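Local coordinates for peroxiredoxin PRX1, mitochondrial (Saccharomyces cerevisiae, PDB 5YKJ), which reduces peroxides in yeast mitochondria through a single reactive cysteine, which is probably returned to its thiol by the glutathione and thioredoxin systems, at residues 15-20 and 93-98; 35-40 and 126-131. All coordinates share one frame; numbering follows the deposited sequence.

Interaction 1: 15-20 and 93-98; sequences TTVGKI and GFPIIG
Thr16 lies obliquely across Ile96, its two branches meeting different parts of that residue. OG1 stands between the backbone N and the carbonyl carbon (chi1 54°), a setting that brings it to the backbone: Ile96 N donates to Thr16 OG1 at 2.9 Å, with an N-H...O angle of 152°. The methyl CG2 passes 3.8 Å from Ile96 O. That same carbonyl takes a longer bond from the peptide of Thr16, with Thr16 N to Ile96 O at 3.2 Å and the donor tilted 26° from the carbonyl plane, so both polar backbone groups of Ile96 are engaged by one threonine. The CA of Thr15 adds a CA-H...O contact to Ile96 O. A single backbone bridge pairs Thr15 with Ile97, whose CA atoms are 4.3 Å apart. In this way a type I turn, Thr15 to Gly18, docks against strand 96-98, an outermost strand of the central sheet of the thioredoxin-like fold; the strand's inner neighbour is 63-69. The turn is braced from within. Thr15 OG1 accepts from Val17 N at 3.0 Å, which makes an ST turn, and donates to Gly18 O on an in-plane lone pair at 2.7 Å. The other branch of Thr15, CG2, reaches Ile97 CG1 at 4.0 Å, while its CB and OG1 run beside Pro95 CB. Both methyls of Val17 lie over the Pro95 ring, CG1 nearest to Pro95 CA at 3.9 Å and CG2 near CG and CB alike. Tyr25 of helix 22-26 and Ile66 of strand 63-69 also touch Pro95, whereas His76 and Ile80 of helix 73-87 pack against Thr16 and Ile96.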
ATOM      1  N   THR A  15      17.546  -4.805   3.641  1.00 13.20           N
ATOM      2  CA  THR A  15      16.308  -5.344   4.132  1.00 11.34           C
ATOM      3  C   THR A  15      16.505  -6.744   4.707  1.00 11.88           C
ATOM      4  O   THR A  15      17.555  -7.310   4.612  1.00 13.68           O
ATOM      5  CB  THR A  15      15.236  -5.479   3.031  1.00 16.30           C
ATOM      6  OG1 THR A  15      15.492  -6.609   2.227  1.00 15.45           O
ATOM      7  CG2 THR A  15      15.230  -4.266   2.121  1.00 16.18           C
ATOM      8  N   THR A  16      15.417  -7.245   5.265  1.00 17.28           N
ATOM      9  CA  THR A  16      15.341  -8.555   5.868  1.00 17.12           C
ATOM     10  C   THR A  16      15.506  -9.643   4.836  1.00 27.48           C
ATOM     11  O   THR A  16      15.686 -10.745   5.212  1.00 19.55           O
ATOM     12  CB  THR A  16      14.045  -8.799   6.672  1.00 12.19           C
ATOM     13  OG1 THR A  16      12.918  -8.537   5.847  1.00 10.69           O
ATOM     14  CG2 THR A  16      14.009  -7.994   7.911  1.00 11.12           C
ATOM     15  N   VAL A  17      15.403  -9.315   3.563  1.00 17.36           N
ATOM     16  CA  VAL A  17      15.637 -10.274   2.470  1.00 14.83           C
ATOM     17  C   VAL A  17      16.918 -10.022   1.704  1.00 19.19           C
ATOM     18  O   VAL A  17      17.107 -10.580   0.681  1.00 20.93           O
ATOM     19  CB  VAL A  17      14.493 -10.446   1.450  1.00 19.68           C
ATOM     20  CG1 VAL A  17      13.175 -10.618   2.113  1.00 25.33           C
ATOM     21  CG2 VAL A  17      14.480  -9.391   0.359  1.00 21.68           C
ATOM     22  N   GLY A  18      17.752  -9.166   2.246  1.00 16.36           N
ATOM     23  CA  GLY A  18      18.988  -8.752   1.639  1.00 21.60           C
ATOM     24  C   GLY A  18      18.863  -7.410   0.946  1.00 18.57           C
ATOM     25  O   GLY A  18      17.837  -6.804   0.997  1.00 16.06           O
ATOM     26  N   LYS A  19      19.918  -6.955   0.309  1.00 16.39           N
ATOM     27  CA  LYS A  19      19.865  -5.725  -0.391  1.00 14.71           C
ATOM     28  C   LYS A  19      18.910  -5.781  -1.584  1.00 19.78           C
ATOM     29  O   LYS A  19      18.923  -6.693  -2.319  1.00 19.24           O
ATOM     30  CB  LYS A  19      21.264  -5.325  -0.825  1.00 18.72           C
ATOM     31  CG  LYS A  19      22.168  -5.084   0.356  1.00 41.75           C
ATOM     32  CD  LYS A  19      23.491  -4.471  -0.028  1.00 48.71           C
ATOM     33  CE  LYS A  19      24.321  -4.042   1.175  1.00 48.76           C
ATOM     34  NZ  LYS A  19      25.650  -3.558   0.704  1.00 63.50           N
ATOM     35  N   ILE A  20      18.110  -4.745  -1.737  1.00 14.74           N
ATOM     36  CA  ILE A  20      17.193  -4.649  -2.826  1.00 16.77           C
ATOM     37  C   ILE A  20      17.260  -3.303  -3.520  1.00 13.36           C
ATOM     38  O   ILE A  20      17.773  -2.377  -3.017  1.00 14.52           O
ATOM     39  CB  ILE A  20      15.736  -4.895  -2.416  1.00 18.31           C
ATOM     40  CG1 ILE A  20      15.160  -3.713  -1.668  1.00 18.42           C
ATOM     41  CG2 ILE A  20      15.617  -6.169  -1.643  1.00 33.41           C
ATOM     42  CD1 ILE A  20      13.651  -3.766  -1.536  1.00 30.28           C
ATOM     43  N   GLY A  93       6.838 -13.415   4.399  1.00 18.24           N
ATOM     44  CA  GLY A  93       7.257 -13.455   3.028  1.00 24.04           C
ATOM     45  C   GLY A  93       7.606 -12.198   2.264  1.00 20.50           C
ATOM     46  O   GLY A  93       7.708 -12.233   1.079  1.00 27.43           O
ATOM     47  N   PHE A  94       7.744 -11.113   2.965  1.00 14.44           N
ATOM     48  CA  PHE A  94       8.081  -9.860   2.369  1.00 14.46           C
ATOM     49  C   PHE A  94       9.164  -9.228   3.214  1.00 13.36           C
ATOM     50  O   PHE A  94       9.376  -9.537   4.300  1.00 11.17           O
ATOM     51  CB  PHE A  94       6.844  -8.949   2.263  1.00 13.92           C
ATOM     52  CG  PHE A  94       6.058  -8.834   3.533  1.00 14.44           C
ATOM     53  CD1 PHE A  94       6.495  -8.020   4.534  1.00 13.08           C
ATOM     54  CD2 PHE A  94       4.878  -9.504   3.718  1.00 15.16           C
ATOM     55  CE1 PHE A  94       5.797  -7.914   5.703  1.00 10.87           C
ATOM     56  CE2 PHE A  94       4.155  -9.352   4.870  1.00 12.99           C
ATOM     57  CZ  PHE A  94       4.627  -8.583   5.874  1.00 11.89           C
ATOM     58  N   PRO A  95       9.855  -8.307   2.561  1.00 12.22           N
ATOM     59  CA  PRO A  95      10.915  -7.606   3.242  1.00 14.00           C
ATOM     60  C   PRO A  95      10.461  -6.483   4.153  1.00  9.45           C
ATOM     61  O   PRO A  95       9.433  -5.951   3.967  1.00  9.37           O
ATOM     62  CB  PRO A  95      11.701  -6.931   2.114  1.00 13.35           C
ATOM     63  CG  PRO A  95      11.042  -7.273   0.849  1.00 18.11           C
ATOM     64  CD  PRO A  95       9.725  -7.830   1.175  1.00 12.19           C
ATOM     65  N   ILE A  96      11.313  -6.187   5.102  1.00  9.74           N
ATOM     66  CA  ILE A  96      11.169  -5.034   5.932  1.00  9.11           C
ATOM     67  C   ILE A  96      12.486  -4.261   5.718  1.00  9.67           C
ATOM     68  O   ILE A  96      13.512  -4.791   5.906  1.00 10.55           O
ATOM     69  CB  ILE A  96      10.959  -5.313   7.425  1.00  8.87           C
ATOM     70  CG1 ILE A  96       9.797  -6.291   7.609  1.00 12.16           C
ATOM     71  CG2 ILE A  96      10.640  -4.018   8.142  1.00 11.71           C
ATOM     72  CD1 ILE A  96       9.404  -6.513   9.024  1.00 32.37           C
ATOM     73  N   ILE A  97      12.368  -3.003   5.295  1.00  8.33           N
ATOM     74  CA  ILE A  97      13.504  -2.173   5.029  1.00  9.99           C
ATOM     75  C   ILE A  97      14.158  -1.627   6.309  1.00  8.59           C
ATOM     76  O   ILE A  97      13.518  -1.105   7.126  1.00  9.28           O
ATOM     77  CB  ILE A  97      13.071  -0.965   4.153  1.00 10.68           C
ATOM     78  CG1 ILE A  97      12.520  -1.420   2.793  1.00  9.97           C
ATOM     79  CG2 ILE A  97      14.185   0.068   4.034  1.00  8.94           C
ATOM     80  CD1 ILE A  97      11.554  -0.424   2.162  1.00  9.44           C
ATOM     81  N   GLY A  98      15.468  -1.782   6.405  1.00 10.60           N
ATOM     82  CA  GLY A  98      16.183  -1.250   7.534  1.00  9.02           C
ATOM     83  C   GLY A  98      16.600   0.184   7.260  1.00 15.43           C
ATOM     84  O   GLY A  98      17.604   0.450   6.722  1.00 26.75           O
TER

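Interaction 2: 35-40 and 126-131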
ATOM      1  N   SER A  35       4.663   1.797   6.439  1.00  7.65           N
ATOM      2  CA  SER A  35       5.617   2.377   7.308  1.00  7.56           C
ATOM      3  C   SER A  35       5.350   2.303   8.808  1.00  6.75           C
ATOM      4  O   SER A  35       4.279   2.361   9.217  1.00  8.16           O
ATOM      5  CB  SER A  35       5.772   3.848   6.918  1.00  8.83           C
ATOM      6  OG  SER A  35       5.854   3.959   5.543  1.00 10.53           O
ATOM      7  N   HIS A  36       6.444   2.151   9.544  1.00  8.04           N
ATOM      8  CA  HIS A  36       6.449   2.072  10.984  1.00  7.39           C
ATOM      9  C   HIS A  36       7.567   2.904  11.586  1.00 10.41           C
ATOM     10  O   HIS A  36       8.607   2.916  11.118  1.00  9.78           O
ATOM     11  CB  HIS A  36       6.554   0.605  11.427  1.00 10.10           C
ATOM     12  CG  HIS A  36       5.477  -0.230  10.852  1.00 12.93           C
ATOM     13  ND1 HIS A  36       4.243  -0.339  11.420  1.00 16.56           N
ATOM     14  CD2 HIS A  36       5.432  -0.966   9.730  1.00 21.52           C
ATOM     15  CE1 HIS A  36       3.473  -1.061  10.646  1.00 15.21           C
ATOM     16  NE2 HIS A  36       4.173  -1.467   9.625  1.00 18.75           N
ATOM     17  N   PRO A  37       7.264   3.610  12.686  1.00  7.84           N
ATOM     18  CA  PRO A  37       8.284   4.426  13.330  1.00  9.85           C
ATOM     19  C   PRO A  37       9.421   3.631  14.008  1.00 12.89           C
ATOM     20  O   PRO A  37      10.491   4.098  14.073  1.00 13.25           O
ATOM     21  CB  PRO A  37       7.504   5.270  14.354  1.00 10.92           C
ATOM     22  CG  PRO A  37       6.104   5.218  13.908  1.00 11.61           C
ATOM     23  CD  PRO A  37       5.931   3.902  13.251  1.00 10.40           C
ATOM     24  N   ALA A  38       9.097   2.472  14.534  1.00  9.45           N
ATOM     25  CA  ALA A  38      10.052   1.673  15.275  1.00  9.00           C
ATOM     26  C   ALA A  38       9.645   0.214  15.333  1.00 12.97           C
ATOM     27  O   ALA A  38       8.541  -0.097  15.099  1.00 13.12           O
ATOM     28  CB  ALA A  38      10.147   2.198  16.676  1.00 13.31           C
ATOM     29  N   ASP A  39      10.579  -0.662  15.663  1.00 10.62           N
ATOM     30  CA  ASP A  39      10.295  -2.058  15.826  1.00 11.24           C
ATOM     31  C   ASP A  39       9.821  -2.292  17.258  1.00 12.90           C
ATOM     32  O   ASP A  39       9.976  -1.489  18.065  1.00 11.18           O
ATOM     33  CB  ASP A  39      11.562  -2.928  15.600  1.00  8.92           C
ATOM     34  CG  ASP A  39      12.071  -2.903  14.180  1.00 11.91           C
ATOM     35  OD1 ASP A  39      11.511  -2.183  13.403  1.00 13.03           O
ATOM     36  OD2 ASP A  39      13.056  -3.571  13.934  1.00 13.08           O
ATOM     37  N   PHE A  40       9.252  -3.449  17.502  1.00 10.19           N
ATOM     38  CA  PHE A  40       8.821  -3.867  18.849  1.00  8.75           C
ATOM     39  C   PHE A  40       7.843  -2.912  19.500  1.00 10.92           C
ATOM     40  O   PHE A  40       7.895  -2.679  20.625  1.00 12.70           O
ATOM     41  CB  PHE A  40      10.049  -4.120  19.751  1.00 10.64           C
ATOM     42  CG  PHE A  40      11.021  -5.116  19.188  1.00 13.08           C
ATOM     43  CD1 PHE A  40      10.763  -6.441  19.260  1.00 12.16           C
ATOM     44  CD2 PHE A  40      12.166  -4.714  18.595  1.00 11.27           C
ATOM     45  CE1 PHE A  40      11.626  -7.342  18.763  1.00 13.23           C
ATOM     46  CE2 PHE A  40      13.033  -5.632  18.086  1.00 14.91           C
ATOM     47  CZ  PHE A  40      12.748  -6.943  18.165  1.00 12.65           C
ATOM     48  N   THR A 126       5.430  10.458  12.428  1.00  8.02           N
ATOM     49  CA  THR A 126       4.854  10.614  11.094  1.00  8.84           C
ATOM     50  C   THR A 126       5.245   9.525  10.094  1.00 12.26           C
ATOM     51  O   THR A 126       4.778   9.518   9.008  1.00  9.54           O
ATOM     52  CB  THR A 126       5.171  12.006  10.508  1.00  9.43           C
ATOM     53  OG1 THR A 126       6.552  12.241  10.626  1.00 10.25           O
ATOM     54  CG2 THR A 126       4.490  13.078  11.273  1.00  9.44           C
ATOM     55  N   VAL A 127       6.100   8.616  10.527  1.00  7.32           N
ATOM     56  CA  VAL A 127       6.547   7.532   9.635  1.00  7.58           C
ATOM     57  C   VAL A 127       5.519   6.420   9.703  1.00  8.39           C
ATOM     58  O   VAL A 127       5.707   5.418  10.258  1.00  7.75           O
ATOM     59  CB  VAL A 127       7.928   7.052  10.008  1.00  6.85           C
ATOM     60  CG1 VAL A 127       8.384   5.998   9.013  1.00  8.71           C
ATOM     61  CG2 VAL A 127       8.878   8.227   9.945  1.00  9.15           C
ATOM     62  N   ARG A 128       4.387   6.735   9.134  1.00  6.19           N
ATOM     63  CA  ARG A 128       3.228   5.896   9.217  1.00  6.05           C
ATOM     64  C   ARG A 128       2.363   5.804   7.969  1.00  9.66           C
ATOM     65  O   ARG A 128       1.277   5.349   8.038  1.00 10.18           O
ATOM     66  CB  ARG A 128       2.327   6.419  10.351  1.00  8.00           C
ATOM     67  CG  ARG A 128       2.668   5.927  11.732  1.00  8.68           C
ATOM     68  CD  ARG A 128       2.407   4.443  11.873  1.00  9.58           C
ATOM     69  NE  ARG A 128       0.997   4.134  12.016  1.00 10.53           N
ATOM     70  CZ  ARG A 128       0.490   2.912  12.055  1.00  8.31           C
ATOM     71  NH1 ARG A 128       1.263   1.872  11.984  1.00 12.93           N
ATOM     72  NH2 ARG A 128      -0.796   2.730  12.191  1.00  8.19           N
ATOM     73  N   SER A 129       2.884   6.283   6.875  1.00  6.55           N
ATOM     74  CA  SER A 129       2.124   6.246   5.654  1.00  5.89           C
ATOM     75  C   SER A 129       2.133   4.904   4.962  1.00 10.16           C
ATOM     76  O   SER A 129       3.016   4.171   5.083  1.00  9.23           O
ATOM     77  CB  SER A 129       2.578   7.342   4.686  1.00  8.73           C
ATOM     78  OG  SER A 129       2.466   8.597   5.260  1.00 10.36           O
ATOM     79  N   VAL A 130       1.059   4.667   4.239  1.00  5.92           N
ATOM     80  CA  VAL A 130       0.918   3.499   3.406  1.00  7.30           C
ATOM     81  C   VAL A 130       0.725   4.011   1.975  1.00  7.48           C
ATOM     82  O   VAL A 130      -0.072   4.812   1.745  1.00  8.26           O
ATOM     83  CB  VAL A 130      -0.277   2.584   3.785  1.00  8.57           C
ATOM     84  CG1 VAL A 130      -0.390   1.392   2.831  1.00  9.46           C
ATOM     85  CG2 VAL A 130      -0.079   2.029   5.170  1.00  9.38           C
ATOM     86  N   PHE A 131       1.542   3.511   1.073  1.00  6.49           N
ATOM     87  CA  PHE A 131       1.459   3.897  -0.310  1.00  6.13           C
ATOM     88  C   PHE A 131       1.095   2.692  -1.195  1.00 10.28           C
ATOM     89  O   PHE A 131       1.742   1.718  -1.116  1.00 10.31           O
ATOM     90  CB  PHE A 131       2.836   4.440  -0.796  1.00  6.32           C
ATOM     91  CG  PHE A 131       3.418   5.561   0.038  1.00  7.98           C
ATOM     92  CD1 PHE A 131       4.142   5.319   1.194  1.00  6.24           C
ATOM     93  CD2 PHE A 131       3.268   6.881  -0.350  1.00  8.32           C
ATOM     94  CE1 PHE A 131       4.657   6.333   1.932  1.00  8.75           C
ATOM     95  CE2 PHE A 131       3.810   7.896   0.423  1.00  8.10           C
ATOM     96  CZ  PHE A 131       4.509   7.599   1.517  1.00  6.94           C
TER
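Arg128 starts by pointing away from residues 35-40, yet its chain bends at chi2 (-67°) and chi3 (-76°) and so returns to Pro37 and His36, crossing both obliquely. From CB the chain passes to CG, which lies 4.1 Å from Pro37 CG; CD then comes within 3.8 Å of Pro37 CD and 3.9 Å of Ser35 O. NE is taken by the carbonyl of Tyr145. At the tip, NH1 forms a salt bridge with Glu47 and sits 3.8 Å from His36 ND1, which lies at the guanidinium edge, with the two planes 58° apart. That last approach is packing, with the polar grip on NH1 coming from Glu47. The backbone beside it is tied by Ser35: its OG donates to Ser129 O at 2.9 Å, while Ser35 N reaches the same carbonyl only weakly, at 3.2 Å. Val127, the centre of an inverse gamma turn, puts its carbonyl O against Pro37 CD at 3.4 Å, where the proline nitrogen has no hydrogen to offer, and its CG1 against Ser35 CB at 4.0 Å. Arg151 NH2 bonds to both Ser35 O and Arg128 O, joining the two segments from a third. Pro37 opens the PxxxTxxC sequence that ends at Cys44 (seen as S-hydroxycysteine), and Arg128, near strand 129-133, packs against it, consistent with the active-site arrangement of peroxiredoxins on the thioredoxin fold.

In the fold
Both contacts are buried and belong to one five-stranded sheet, but at different places in it. Interaction 1 lies on outermost strand 96-98, about 16 Å from the chain centre; interaction 2, about 12 Å from it, joins the ends of two inner strands, 30-36 and 129-133. Strand 63-69 separates 96-98 from 30-36, and the contacts, about 6 Å apart at their nearest atoms, do not touch. Helix 73-87 gives an indirect tie: His76 bonds to Ile97 O through NE2 and to Asp39 through ND1. Their chemistry differs accordingly: uncharged threonine and backbone bonds with apolar packing at the sheet edge, against serine-to-carbonyl bonds, one weak, and a charged arginine paired outside the contact, beside the cysteine loop.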